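Local coordinates for protein putative glucoamylase (Bacteroides caccae ATCC 43185, PDB 4QT9) that is a putative glucoamylase that probably hydrolyses glycosidic bonds in glucans, at residues G133-T138 and D176-G181; I210-A215 and D230-N235; A237-H242 and D278-S283. All blocks are in the same frame, centred on the assembly; numbering follows the deposited sequence.

Contact 1 (G133-T138 and D176-G181); sequences GDLVET and DWYRKG
Tyr-178 lies against Leu-135 and reaches Gly-133 with its hydroxyl. Its side chain can be followed outward from the backbone. CB comes first and meets Leu-135 CD2 at 3.6 Å, the tightest carbon pair between the side chains. CG is next and lies about equally far from both methyls of the leucine, which come to it from the same side. The ring then runs under the other branch. Leu-135 CD1 stands 4.0 Å from the centroid of the Tyr-178 ring, over one face and offset toward the rim, only 16° off the ring normal. This is a CH-pi contact. From the same side, Leu-135 CB is 4.1 Å from Tyr-178 CD2. At the tip, Tyr-178 OH lies 3.5 Å from Gly-133 CA. That hydroxyl bonds to Phe-108 O, so its polar end is satisfied although the residue is buried. A CB on Gly-133 would point at the hydroxyl and clash with it, which suits the glycine to this place.

The leucine has CG anti to the backbone N (chi1 -155°), and this carries both methyls out to the tyrosine. The backbone that presents it is held firmly. Asp-134 is the N-cap of helix 135-152, and its OD1 accepts from Glu-137 N at 3.0 Å in a nearly straight bond. Thr-138 OG1 and Thr-138 N reach Asp-134 O from opposite faces of its plane.

Across the pair, a 3-10 turn after helix 157-172 closes on the point where strand 133-134 gives way to helix 135-152. The arrangement is a capped helix start packed against a neighbouring turn, within the alpha/alpha toroid of this putative glucoamylase.

Contact 2 (I210-A215 and D230-N235); sequences IMYILA and DGWAQN
Helices 209-217 and 225-232, in a chain with an alpha/alpha toroid fold, meet here through Tyr-212 and Trp-232. On the side of 210-215, nearly all of the contact is made by one phenol ring. Trp-232 CB stands over its centre, 3.6 Å from the centroid of the Tyr-212 ring and 6° off the normal. This is a CH-pi contact over the face. The indole then turns aside, with CG anti to its own backbone N (chi1 173°). Its plane makes 49° with that of the phenol, so the two rings neither stack nor meet edge-to-face. Trp-232 CE3 lies 3.6 Å from both Tyr-212 CD2 and Tyr-212 CE2.

The phenol also reaches the backbone of helix 225-232. Tyr-212 OH lies 3.9 Å from Gly-231 C. A side chain on Gly-231 would point toward this hydroxyl and leave little room. The buried hydroxyl is hydrogen-bonded to Ile-202 O and to Leu-186 N, which hold the far end of the ring. Replacing Tyr-212 by an alanine is likely to open a gap beside Trp-232 CB and leave Ile-202 O and Leu-186 N without this partner. Val-227 and Tyr-228 of helix 225-232 also touch Tyr-212. The wider pi-type turn at 230-232 lies beneath the tyrosine tip, and there Trp-232 N is 3.7 Å from Tyr-212 OH.

Contact 3 (A237-H242 and D278-S283); sequences AIVSPH and DEYCPS
The closest approach here is between a methyl and a backbone oxygen: Val-239 CG2 comes to 3.5 Å from Tyr-280 O. The contact sets the start of strand 239-244, one arm of a two-stranded antiparallel sheet with strand 247-251, against a type I beta turn from Asp-278 to Cys-281. An Asx turn is built into that beta turn. Asp-278 OD1 accepts from Tyr-280 N at 3.2 Å, with the donor well above the carboxylate plane. The same OD1 also bonds to Tyr-284 OH, while OD2 bonds to Tyr-228 OH. Both oxygens of this buried carboxylate are therefore engaged.

The turn presents Tyr-280 toward the strand. The branched residues Ile-238 and Val-239 press on the base of its side chain. Val-239 CG2 lies at the ring edge, near its plane, and is 3.9 Å from Tyr-280 CB. It gets there because this methyl is anti to the carbonyl carbon of its own residue. Ile-238 uses CG2 as well, and its side chain crosses the tyrosine at about a right angle. On one face of the ring, Glu-279 CG sits 3.8 Å above the plane, offset toward the rim.

The far end of Tyr-280 is held separately, by a hydrogen bond between OH and His-229 ND1. Tyr-228 and Ala-233 also pack on this residue, placing it between the strand and the end of helix 225-232. At the base of the ring, Ile-238 CG2 is 3.9 Å from Tyr-280 CG.

How the contacts relate
The three contacts come in series along the chain, each closing before the next opens. The centres of contacts 1 and 2 are about 12 Å apart, and those of contacts 2 and 3 about 13 Å. Contacts 1 and 3 are about 25 Å apart between centres and do not touch. Contact 2 is therefore the middle piece. Its Met-211, a selenomethionine on helix 209-217, packs on Leu-135 and Val-136 of helix 135-152. On its other flank, where helix 225-232 is followed by strand 239-244, Trp-232 packs on Ile-238, and Ala-233 O probably accepts a hydrogen bond from Ile-238 N. Together they form continuous packing from helix 135-152 to the two-stranded sheet.

Contact 1 (G133-T138 and D176-G181)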
ATOM      1  N   GLY A 133      -4.736  -2.548  17.989  1.00 25.78           N
ATOM      2  CA  GLY A 133      -5.069  -2.791  16.599  1.00 23.95           C
ATOM      3  C   GLY A 133      -5.097  -1.515  15.787  1.00 24.04           C
ATOM      4  O   GLY A 133      -5.402  -0.435  16.299  1.00 22.93           O
ATOM      5  N   ASP A 134      -4.709  -1.650  14.527  1.00 19.44           N
ATOM      6  CA  ASP A 134      -4.702  -0.629  13.473  1.00 19.08           C
ATOM      7  C   ASP A 134      -5.433  -1.274  12.304  1.00 23.86           C
ATOM      8  O   ASP A 134      -4.878  -2.185  11.672  1.00 24.34           O
ATOM      9  CB  ASP A 134      -3.235  -0.241  13.129  1.00 19.87           C
ATOM     10  CG  ASP A 134      -3.131   0.844  12.073  1.00 31.13           C
ATOM     11  OD1 ASP A 134      -3.942   0.816  11.095  1.00 33.33           O
ATOM     12  OD2 ASP A 134      -2.264   1.725  12.216  1.00 30.40           O
ATOM     13  N   LEU A 135      -6.706  -0.912  12.081  1.00 21.68           N
ATOM     14  CA  LEU A 135      -7.528  -1.592  11.068  1.00 21.68           C
ATOM     15  C   LEU A 135      -7.129  -1.291   9.607  1.00 24.87           C
ATOM     16  O   LEU A 135      -7.309  -2.141   8.725  1.00 25.18           O
ATOM     17  CB  LEU A 135      -9.017  -1.299  11.285  1.00 21.56           C
ATOM     18  CG  LEU A 135      -9.984  -2.352  10.745  1.00 26.08           C
ATOM     19  CD1 LEU A 135      -9.828  -3.672  11.459  1.00 26.51           C
ATOM     20  CD2 LEU A 135     -11.412  -1.870  10.820  1.00 25.00           C
ATOM     21  N   VAL A 136      -6.555  -0.130   9.363  1.00 21.79           N
ATOM     22  CA  VAL A 136      -6.082   0.255   8.030  1.00 20.79           C
ATOM     23  C   VAL A 136      -4.897  -0.628   7.643  1.00 23.22           C
ATOM     24  O   VAL A 136      -4.861  -1.176   6.552  1.00 22.74           O
ATOM     25  CB  VAL A 136      -5.713   1.746   8.020  1.00 24.30           C
ATOM     26  CG1 VAL A 136      -5.045   2.139   6.707  1.00 23.57           C
ATOM     27  CG2 VAL A 136      -6.950   2.592   8.288  1.00 23.85           C
ATOM     28  N   GLU A 137      -3.951  -0.794   8.554  1.00 21.51           N
ATOM     29  CA  GLU A 137      -2.780  -1.637   8.354  1.00 22.26           C
ATOM     30  C   GLU A 137      -3.186  -3.112   8.215  1.00 24.49           C
ATOM     31  O   GLU A 137      -2.625  -3.829   7.381  1.00 22.99           O
ATOM     32  CB  GLU A 137      -1.819  -1.431   9.522  1.00 24.59           C
ATOM     33  CG  GLU A 137      -1.039  -0.136   9.403  1.00 36.79           C
ATOM     34  CD  GLU A 137       0.203  -0.265   8.542  1.00 64.04           C
ATOM     35  OE1 GLU A 137       1.202  -0.857   9.018  1.00 69.08           O
ATOM     36  OE2 GLU A 137       0.161   0.192   7.377  1.00 50.29           O
ATOM     37  N   THR A 138      -4.211  -3.537   8.967  1.00 21.96           N
ATOM     38  CA  THR A 138      -4.768  -4.901   8.885  1.00 20.99           C
ATOM     39  C   THR A 138      -5.344  -5.154   7.468  1.00 21.34           C
ATOM     40  O   THR A 138      -5.121  -6.216   6.883  1.00 18.62           O
ATOM     41  CB  THR A 138      -5.829  -5.114   9.971  1.00 23.96           C
ATOM     42  OG1 THR A 138      -5.207  -4.976  11.240  1.00 25.62           O
ATOM     43  CG2 THR A 138      -6.500  -6.485   9.878  1.00 21.18           C
ATOM     44  N   ASP A 176     -16.198  -5.907  12.462  1.00 24.26           N
ATOM     45  CA  ASP A 176     -17.397  -5.382  13.093  1.00 24.47           C
ATOM     46  C   ASP A 176     -17.097  -4.788  14.471  1.00 27.61           C
ATOM     47  O   ASP A 176     -17.744  -3.818  14.852  1.00 28.71           O
ATOM     48  CB  ASP A 176     -18.474  -6.473  13.178  1.00 26.89           C
ATOM     49  CG  ASP A 176     -19.783  -5.983  13.738  1.00 31.98           C
ATOM     50  OD1 ASP A 176     -20.607  -5.458  12.951  1.00 32.56           O
ATOM     51  OD2 ASP A 176     -19.996  -6.137  14.963  1.00 30.01           O
ATOM     52  N   TRP A 177     -16.138  -5.343  15.210  1.00 22.98           N
ATOM     53  CA  TRP A 177     -15.751  -4.778  16.510  1.00 23.04           C
ATOM     54  C   TRP A 177     -15.356  -3.295  16.385  1.00 25.25           C
ATOM     55  O   TRP A 177     -15.666  -2.502  17.262  1.00 26.41           O
ATOM     56  CB  TRP A 177     -14.567  -5.565  17.121  1.00 21.77           C
ATOM     57  CG  TRP A 177     -14.005  -4.923  18.352  1.00 23.31           C
ATOM     58  CD1 TRP A 177     -12.960  -4.050  18.412  1.00 26.34           C
ATOM     59  CD2 TRP A 177     -14.595  -4.933  19.656  1.00 24.08           C
ATOM     60  NE1 TRP A 177     -12.822  -3.567  19.695  1.00 26.43           N
ATOM     61  CE2 TRP A 177     -13.793  -4.119  20.486  1.00 28.01           C
ATOM     62  CE3 TRP A 177     -15.686  -5.616  20.226  1.00 25.84           C
ATOM     63  CZ2 TRP A 177     -14.050  -3.957  21.850  1.00 28.25           C
ATOM     64  CZ3 TRP A 177     -15.932  -5.470  21.588  1.00 28.53           C
ATOM     65  CH2 TRP A 177     -15.132  -4.634  22.381  1.00 29.38           C
ATOM     66  N   TYR A 178     -14.654  -2.939  15.308  1.00 21.08           N
ATOM     67  CA  TYR A 178     -14.113  -1.614  15.072  1.00 19.97           C
ATOM     68  C   TYR A 178     -15.192  -0.590  14.667  1.00 24.49           C
ATOM     69  O   TYR A 178     -14.863   0.547  14.376  1.00 24.29           O
ATOM     70  CB  TYR A 178     -12.964  -1.714  14.062  1.00 21.53           C
ATOM     71  CG  TYR A 178     -11.714  -2.310  14.698  1.00 22.97           C
ATOM     72  CD1 TYR A 178     -11.615  -3.678  14.939  1.00 23.90           C
ATOM     73  CD2 TYR A 178     -10.647  -1.500  15.085  1.00 22.76           C
ATOM     74  CE1 TYR A 178     -10.507  -4.221  15.598  1.00 22.05           C
ATOM     75  CE2 TYR A 178      -9.527  -2.036  15.723  1.00 23.34           C
ATOM     76  CZ  TYR A 178      -9.481  -3.396  16.012  1.00 26.83           C
ATOM     77  OH  TYR A 178      -8.385  -3.950  16.636  1.00 25.23           O
ATOM     78  N   ARG A 179     -16.489  -0.962  14.755  1.00 22.74           N
ATOM     79  CA  ARG A 179     -17.598  -0.047  14.561  1.00 23.04           C
ATOM     80  C   ARG A 179     -17.910   0.629  15.900  1.00 27.33           C
ATOM     81  O   ARG A 179     -18.860   1.413  15.970  1.00 27.14           O
ATOM     82  CB  ARG A 179     -18.853  -0.772  14.044  1.00 24.53           C
ATOM     83  CG  ARG A 179     -18.779  -1.362  12.643  1.00 24.60           C
ATOM     84  CD  ARG A 179     -19.997  -2.249  12.422  1.00 21.44           C
ATOM     85  NE  ARG A 179     -21.257  -1.494  12.459  1.00 26.68           N
ATOM     86  CZ  ARG A 179     -22.454  -2.038  12.635  1.00 34.43           C
ATOM     87  NH1 ARG A 179     -22.574  -3.344  12.821  1.00 25.16           N
ATOM     88  NH2 ARG A 179     -23.543  -1.276  12.639  1.00 21.02           N
ATOM     89  N   LYS A 180     -17.166   0.256  16.988  1.00 23.00           N
ATOM     90  CA  LYS A 180     -17.295   0.818  18.346  1.00 23.69           C
ATOM     91  C   LYS A 180     -18.757   0.715  18.839  1.00 30.42           C
ATOM     92  O   LYS A 180     -19.453   1.721  18.961  1.00 32.00           O
ATOM     93  CB  LYS A 180     -16.784   2.282  18.365  1.00 24.61           C
ATOM     94  CG  LYS A 180     -16.764   2.951  19.735  1.00 30.63           C
ATOM     95  CD  LYS A 180     -16.271   4.399  19.631  1.00 33.17           C
ATOM     96  CE  LYS A 180     -16.542   5.143  20.908  1.00 44.28           C
ATOM     97  NZ  LYS A 180     -15.954   6.501  20.876  1.00 52.08           N
ATOM     98  N   GLY A 181     -19.218  -0.509  19.062  1.00 28.58           N
ATOM     99  CA  GLY A 181     -20.579  -0.763  19.532  1.00 28.33           C
ATOM    100  C   GLY A 181     -21.700  -0.531  18.525  1.00 29.74           C
ATOM    101  O   GLY A 181     -22.807  -0.174  18.928  1.00 30.86           O
TER

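Contact 2 (I210-A215 and D230-N235)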
ATOM      1  N   ILE A 210     -10.030   0.130   0.617  1.00 23.02           N
ATOM      2  CA  ILE A 210      -9.970  -1.336   0.664  1.00 21.92           C
ATOM      3  C   ILE A 210     -10.346  -1.866   2.080  1.00 25.13           C
ATOM      4  O   ILE A 210     -10.842  -2.987   2.212  1.00 23.87           O
ATOM      5  CB  ILE A 210      -8.579  -1.879   0.159  1.00 25.51           C
ATOM      6  CG1 ILE A 210      -8.625  -3.364  -0.290  1.00 25.64           C
ATOM      7  CG2 ILE A 210      -7.431  -1.658   1.167  1.00 26.05           C
ATOM      8  CD1 ILE A 210      -9.677  -3.694  -1.434  1.00 32.22           C
HETATM    9  N   MSE A 211     -10.135  -1.056   3.125  1.00 21.06           N
HETATM   10  CA  MSE A 211     -10.505  -1.465   4.493  1.00 19.41           C
HETATM   11  C   MSE A 211     -12.050  -1.646   4.618  1.00 23.44           C
HETATM   12  O   MSE A 211     -12.493  -2.608   5.232  1.00 22.42           O
HETATM   13  CB  MSE A 211      -9.976  -0.445   5.515  1.00 19.56           C
HETATM   14  CG  MSE A 211     -10.245  -0.852   6.952  1.00 23.79           C
HETATM   15 SE   MSE A 211     -10.169   0.718   8.094  0.75 28.83          SE
HETATM   16  CE  MSE A 211     -11.297   1.880   7.118  1.00 25.14           C
ATOM     17  N   TYR A 212     -12.845  -0.736   4.021  1.00 20.83           N
ATOM     18  CA  TYR A 212     -14.313  -0.861   3.985  1.00 18.51           C
ATOM     19  C   TYR A 212     -14.743  -1.994   3.063  1.00 22.41           C
ATOM     20  O   TYR A 212     -15.734  -2.649   3.359  1.00 21.20           O
ATOM     21  CB  TYR A 212     -14.955   0.457   3.497  1.00 18.74           C
ATOM     22  CG  TYR A 212     -15.140   1.463   4.606  1.00 18.65           C
ATOM     23  CD1 TYR A 212     -16.283   1.456   5.393  1.00 20.53           C
ATOM     24  CD2 TYR A 212     -14.154   2.399   4.895  1.00 18.46           C
ATOM     25  CE1 TYR A 212     -16.435   2.349   6.450  1.00 22.86           C
ATOM     26  CE2 TYR A 212     -14.286   3.283   5.966  1.00 19.00           C
ATOM     27  CZ  TYR A 212     -15.426   3.247   6.747  1.00 24.50           C
ATOM     28  OH  TYR A 212     -15.597   4.142   7.771  1.00 25.02           O
ATOM     29  N   ILE A 213     -14.045  -2.214   1.918  1.00 21.27           N
ATOM     30  CA  ILE A 213     -14.427  -3.318   1.000  1.00 20.59           C
ATOM     31  C   ILE A 213     -14.204  -4.677   1.724  1.00 23.76           C
ATOM     32  O   ILE A 213     -15.108  -5.511   1.716  1.00 23.15           O
ATOM     33  CB  ILE A 213     -13.699  -3.229  -0.375  1.00 22.91           C
ATOM     34  CG1 ILE A 213     -14.309  -2.064  -1.227  1.00 23.79           C
ATOM     35  CG2 ILE A 213     -13.757  -4.565  -1.150  1.00 23.17           C
ATOM     36  CD1 ILE A 213     -13.363  -1.433  -2.113  1.00 26.33           C
ATOM     37  N   LEU A 214     -13.046  -4.871   2.383  1.00 20.07           N
ATOM     38  CA  LEU A 214     -12.747  -6.114   3.137  1.00 19.32           C
ATOM     39  C   LEU A 214     -13.650  -6.261   4.372  1.00 23.20           C
ATOM     40  O   LEU A 214     -14.075  -7.368   4.679  1.00 23.19           O
ATOM     41  CB  LEU A 214     -11.278  -6.149   3.541  1.00 19.55           C
ATOM     42  CG  LEU A 214     -10.295  -6.278   2.386  1.00 22.91           C
ATOM     43  CD1 LEU A 214      -8.886  -6.120   2.879  1.00 23.17           C
ATOM     44  CD2 LEU A 214     -10.492  -7.606   1.622  1.00 24.00           C
ATOM     45  N   ALA A 215     -14.003  -5.143   5.037  1.00 22.16           N
ATOM     46  CA  ALA A 215     -14.933  -5.164   6.167  1.00 23.13           C
ATOM     47  C   ALA A 215     -16.286  -5.715   5.729  1.00 25.53           C
ATOM     48  O   ALA A 215     -16.851  -6.524   6.441  1.00 25.52           O
ATOM     49  CB  ALA A 215     -15.101  -3.775   6.741  1.00 24.27           C
ATOM     50  N   ASP A 230     -22.851   5.413   5.157  1.00 27.95           N
ATOM     51  CA  ASP A 230     -22.908   6.462   6.195  1.00 28.17           C
ATOM     52  C   ASP A 230     -21.516   6.900   6.672  1.00 32.53           C
ATOM     53  O   ASP A 230     -21.350   8.071   7.000  1.00 34.74           O
ATOM     54  CB  ASP A 230     -23.726   6.010   7.440  1.00 30.58           C
ATOM     55  CG  ASP A 230     -25.188   5.616   7.236  1.00 43.52           C
ATOM     56  OD1 ASP A 230     -25.665   5.644   6.073  1.00 43.93           O
ATOM     57  OD2 ASP A 230     -25.858   5.280   8.240  1.00 52.22           O
ATOM     58  N   GLY A 231     -20.568   5.960   6.796  1.00 26.67           N
ATOM     59  CA  GLY A 231     -19.216   6.217   7.303  1.00 24.83           C
ATOM     60  C   GLY A 231     -18.185   6.621   6.276  1.00 29.19           C
ATOM     61  O   GLY A 231     -17.644   7.735   6.347  1.00 27.23           O
ATOM     62  N   TRP A 232     -17.863   5.723   5.332  1.00 25.05           N
ATOM     63  CA  TRP A 232     -16.872   6.090   4.311  1.00 22.45           C
ATOM     64  C   TRP A 232     -17.346   7.234   3.380  1.00 26.53           C
ATOM     65  O   TRP A 232     -16.609   8.204   3.153  1.00 25.07           O
ATOM     66  CB  TRP A 232     -16.487   4.885   3.453  1.00 20.44           C
ATOM     67  CG  TRP A 232     -15.594   5.221   2.282  1.00 21.15           C
ATOM     68  CD1 TRP A 232     -15.966   5.341   0.977  1.00 24.43           C
ATOM     69  CD2 TRP A 232     -14.173   5.455   2.319  1.00 20.37           C
ATOM     70  NE1 TRP A 232     -14.861   5.560   0.185  1.00 24.14           N
ATOM     71  CE2 TRP A 232     -13.750   5.678   0.989  1.00 24.86           C
ATOM     72  CE3 TRP A 232     -13.217   5.538   3.355  1.00 21.29           C
ATOM     73  CZ2 TRP A 232     -12.405   5.966   0.663  1.00 23.24           C
ATOM     74  CZ3 TRP A 232     -11.891   5.828   3.033  1.00 21.94           C
ATOM     75  CH2 TRP A 232     -11.488   6.000   1.698  1.00 22.24           C
ATOM     76  N   ALA A 233     -18.543   7.083   2.801  1.00 24.23           N
ATOM     77  CA  ALA A 233     -19.088   8.014   1.827  1.00 24.16           C
ATOM     78  C   ALA A 233     -19.839   9.201   2.448  1.00 27.79           C
ATOM     79  O   ALA A 233     -20.094  10.181   1.744  1.00 24.59           O
ATOM     80  CB  ALA A 233     -20.008   7.276   0.887  1.00 25.24           C
ATOM     81  N   GLN A 234     -20.175   9.115   3.753  1.00 26.80           N
ATOM     82  CA  GLN A 234     -20.972  10.117   4.483  1.00 28.66           C
ATOM     83  C   GLN A 234     -22.187  10.579   3.629  1.00 32.50           C
ATOM     84  O   GLN A 234     -22.390  11.780   3.399  1.00 32.15           O
ATOM     85  CB  GLN A 234     -20.113  11.299   4.953  1.00 29.46           C
ATOM     86  CG  GLN A 234     -19.161  10.907   6.066  1.00 33.65           C
ATOM     87  CD  GLN A 234     -18.419  12.118   6.558  1.00 37.52           C
ATOM     88  OE1 GLN A 234     -17.627  12.706   5.839  1.00 30.21           O
ATOM     89  NE2 GLN A 234     -18.705  12.562   7.775  1.00 29.57           N
ATOM     90  N   ASN A 235     -22.917   9.578   3.090  1.00 29.29           N
ATOM     91  CA  ASN A 235     -24.145   9.670   2.295  1.00 30.15           C
ATOM     92  C   ASN A 235     -24.000  10.571   1.061  1.00 34.27           C
ATOM     93  O   ASN A 235     -24.940  11.297   0.713  1.00 34.71           O
ATOM     94  CB  ASN A 235     -25.315  10.131   3.182  1.00 33.81           C
ATOM     95  CG  ASN A 235     -25.495   9.211   4.369  1.00 44.15           C
ATOM     96  OD1 ASN A 235     -25.877   8.046   4.221  1.00 30.86           O
ATOM     97  ND2 ASN A 235     -25.087   9.666   5.550  1.00 30.83           N
TER

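Contact 3 (A237-H242 and D278-S283)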
ATOM      1  N   ALA A 237     -21.431  12.889   0.621  1.00 30.00           N
ATOM      2  CA  ALA A 237     -20.526  14.035   0.877  1.00 31.04           C
ATOM      3  C   ALA A 237     -19.101  13.811   0.274  1.00 32.78           C
ATOM      4  O   ALA A 237     -18.351  14.762   0.093  1.00 33.53           O
ATOM      5  CB  ALA A 237     -20.413  14.278   2.377  1.00 32.50           C
ATOM      6  N   ILE A 238     -18.733  12.555  -0.035  1.00 27.78           N
ATOM      7  CA  ILE A 238     -17.434  12.181  -0.630  1.00 24.50           C
ATOM      8  C   ILE A 238     -17.364  12.642  -2.105  1.00 27.89           C
ATOM      9  O   ILE A 238     -16.290  12.650  -2.693  1.00 27.76           O
ATOM     10  CB  ILE A 238     -17.215  10.632  -0.484  1.00 25.84           C
ATOM     11  CG1 ILE A 238     -15.722  10.221  -0.762  1.00 24.27           C
ATOM     12  CG2 ILE A 238     -18.222   9.837  -1.338  1.00 26.46           C
ATOM     13  CD1 ILE A 238     -15.338   8.790  -0.362  1.00 30.05           C
ATOM     14  N   VAL A 239     -18.511  12.977  -2.710  1.00 24.96           N
ATOM     15  CA  VAL A 239     -18.586  13.459  -4.084  1.00 25.14           C
ATOM     16  C   VAL A 239     -18.500  14.971  -4.019  1.00 30.31           C
ATOM     17  O   VAL A 239     -19.370  15.600  -3.418  1.00 28.01           O
ATOM     18  CB  VAL A 239     -19.870  12.978  -4.813  1.00 29.01           C
ATOM     19  CG1 VAL A 239     -19.950  13.558  -6.228  1.00 28.38           C
ATOM     20  CG2 VAL A 239     -19.959  11.444  -4.838  1.00 28.14           C
ATOM     21  N   SER A 240     -17.396  15.553  -4.545  1.00 29.39           N
ATOM     22  CA  SER A 240     -17.209  17.006  -4.510  1.00 29.67           C
ATOM     23  C   SER A 240     -16.354  17.421  -5.699  1.00 34.16           C
ATOM     24  O   SER A 240     -15.155  17.649  -5.526  1.00 33.43           O
ATOM     25  CB  SER A 240     -16.566  17.420  -3.187  1.00 33.28           C
ATOM     26  OG  SER A 240     -16.607  18.824  -2.990  1.00 39.46           O
ATOM     27  N   PRO A 241     -16.921  17.464  -6.929  1.00 29.68           N
ATOM     28  CA  PRO A 241     -16.097  17.805  -8.096  1.00 28.03           C
ATOM     29  C   PRO A 241     -15.420  19.179  -7.972  1.00 31.86           C
ATOM     30  O   PRO A 241     -16.057  20.154  -7.573  1.00 30.91           O
ATOM     31  CB  PRO A 241     -17.088  17.749  -9.259  1.00 30.30           C
ATOM     32  CG  PRO A 241     -18.184  16.832  -8.783  1.00 35.70           C
ATOM     33  CD  PRO A 241     -18.317  17.170  -7.327  1.00 31.36           C
ATOM     34  N   HIS A 242     -14.094  19.220  -8.232  1.00 27.30           N
ATOM     35  CA  HIS A 242     -13.292  20.450  -8.207  1.00 28.33           C
ATOM     36  C   HIS A 242     -12.076  20.279  -9.118  1.00 34.94           C
ATOM     37  O   HIS A 242     -11.684  19.154  -9.440  1.00 34.54           O
ATOM     38  CB  HIS A 242     -12.855  20.821  -6.769  1.00 28.36           C
ATOM     39  CG  HIS A 242     -12.032  19.763  -6.117  1.00 31.15           C
ATOM     40  ND1 HIS A 242     -12.590  18.548  -5.733  1.00 31.98           N
ATOM     41  CD2 HIS A 242     -10.710  19.743  -5.840  1.00 31.78           C
ATOM     42  CE1 HIS A 242     -11.595  17.841  -5.235  1.00 30.91           C
ATOM     43  NE2 HIS A 242     -10.449  18.519  -5.258  1.00 31.09           N
ATOM     44  N   ASP A 278     -18.902   2.726  -8.798  1.00 30.32           N
ATOM     45  CA  ASP A 278     -19.926   2.575  -7.785  1.00 30.68           C
ATOM     46  C   ASP A 278     -20.741   3.881  -7.760  1.00 36.32           C
ATOM     47  O   ASP A 278     -20.532   4.773  -8.611  1.00 34.78           O
ATOM     48  CB  ASP A 278     -19.325   2.116  -6.413  1.00 32.32           C
ATOM     49  CG  ASP A 278     -18.925   3.182  -5.412  1.00 39.66           C
ATOM     50  OD1 ASP A 278     -18.380   4.237  -5.838  1.00 37.32           O
ATOM     51  OD2 ASP A 278     -19.093   2.940  -4.199  1.00 42.45           O
ATOM     52  N   GLU A 279     -21.699   3.971  -6.832  1.00 35.65           N
ATOM     53  CA  GLU A 279     -22.595   5.126  -6.625  1.00 36.96           C
ATOM     54  C   GLU A 279     -21.831   6.470  -6.552  1.00 38.60           C
ATOM     55  O   GLU A 279     -22.320   7.484  -7.059  1.00 40.61           O
ATOM     56  CB  GLU A 279     -23.361   4.885  -5.306  1.00 39.17           C
ATOM     57  CG  GLU A 279     -24.344   5.972  -4.891  1.00 55.78           C
ATOM     58  CD  GLU A 279     -25.226   5.640  -3.697  1.00 77.77           C
ATOM     59  OE1 GLU A 279     -25.383   4.436  -3.379  1.00 61.49           O
ATOM     60  OE2 GLU A 279     -25.788   6.586  -3.096  1.00 72.13           O
ATOM     61  N   TYR A 280     -20.609   6.463  -5.986  1.00 30.78           N
ATOM     62  CA  TYR A 280     -19.859   7.688  -5.759  1.00 29.31           C
ATOM     63  C   TYR A 280     -18.778   8.031  -6.793  1.00 34.79           C
ATOM     64  O   TYR A 280     -18.224   9.132  -6.728  1.00 35.61           O
ATOM     65  CB  TYR A 280     -19.249   7.635  -4.359  1.00 28.11           C
ATOM     66  CG  TYR A 280     -20.303   7.269  -3.340  1.00 28.63           C
ATOM     67  CD1 TYR A 280     -21.340   8.148  -3.035  1.00 31.56           C
ATOM     68  CD2 TYR A 280     -20.327   6.002  -2.757  1.00 28.01           C
ATOM     69  CE1 TYR A 280     -22.336   7.804  -2.121  1.00 32.85           C
ATOM     70  CE2 TYR A 280     -21.335   5.636  -1.866  1.00 28.96           C
ATOM     71  CZ  TYR A 280     -22.328   6.544  -1.541  1.00 34.34           C
ATOM     72  OH  TYR A 280     -23.287   6.211  -0.624  1.00 29.87           O
ATOM     73  N   CYS A 281     -18.484   7.139  -7.739  1.00 30.93           N
ATOM     74  CA  CYS A 281     -17.454   7.404  -8.744  1.00 29.95           C
ATOM     75  C   CYS A 281     -17.750   6.612 -10.024  1.00 32.23           C
ATOM     76  O   CYS A 281     -17.767   5.379  -9.963  1.00 30.05           O
ATOM     77  CB  CYS A 281     -16.065   7.086  -8.197  1.00 29.38           C
ATOM     78  SG  CYS A 281     -14.707   7.595  -9.280  1.00 33.46           S
ATOM     79  N   PRO A 282     -17.984   7.290 -11.181  1.00 30.59           N
ATOM     80  CA  PRO A 282     -18.278   6.552 -12.427  1.00 31.32           C
ATOM     81  C   PRO A 282     -17.088   5.724 -12.954  1.00 35.18           C
ATOM     82  O   PRO A 282     -17.305   4.821 -13.775  1.00 36.05           O
ATOM     83  CB  PRO A 282     -18.667   7.658 -13.411  1.00 33.80           C
ATOM     84  CG  PRO A 282     -17.968   8.864 -12.909  1.00 37.26           C
ATOM     85  CD  PRO A 282     -18.001   8.752 -11.417  1.00 32.43           C
ATOM     86  N   SER A 283     -15.847   6.010 -12.467  1.00 29.61           N
ATOM     87  CA  SER A 283     -14.613   5.294 -12.828  1.00 28.49           C
ATOM     88  C   SER A 283     -13.481   5.603 -11.847  1.00 30.33           C
ATOM     89  O   SER A 283     -12.896   6.694 -11.901  1.00 28.05           O
ATOM     90  CB  SER A 283     -14.160   5.650 -14.252  1.00 32.30           C
ATOM     91  OG  SER A 283     -12.918   5.030 -14.572  1.00 34.87           O
TER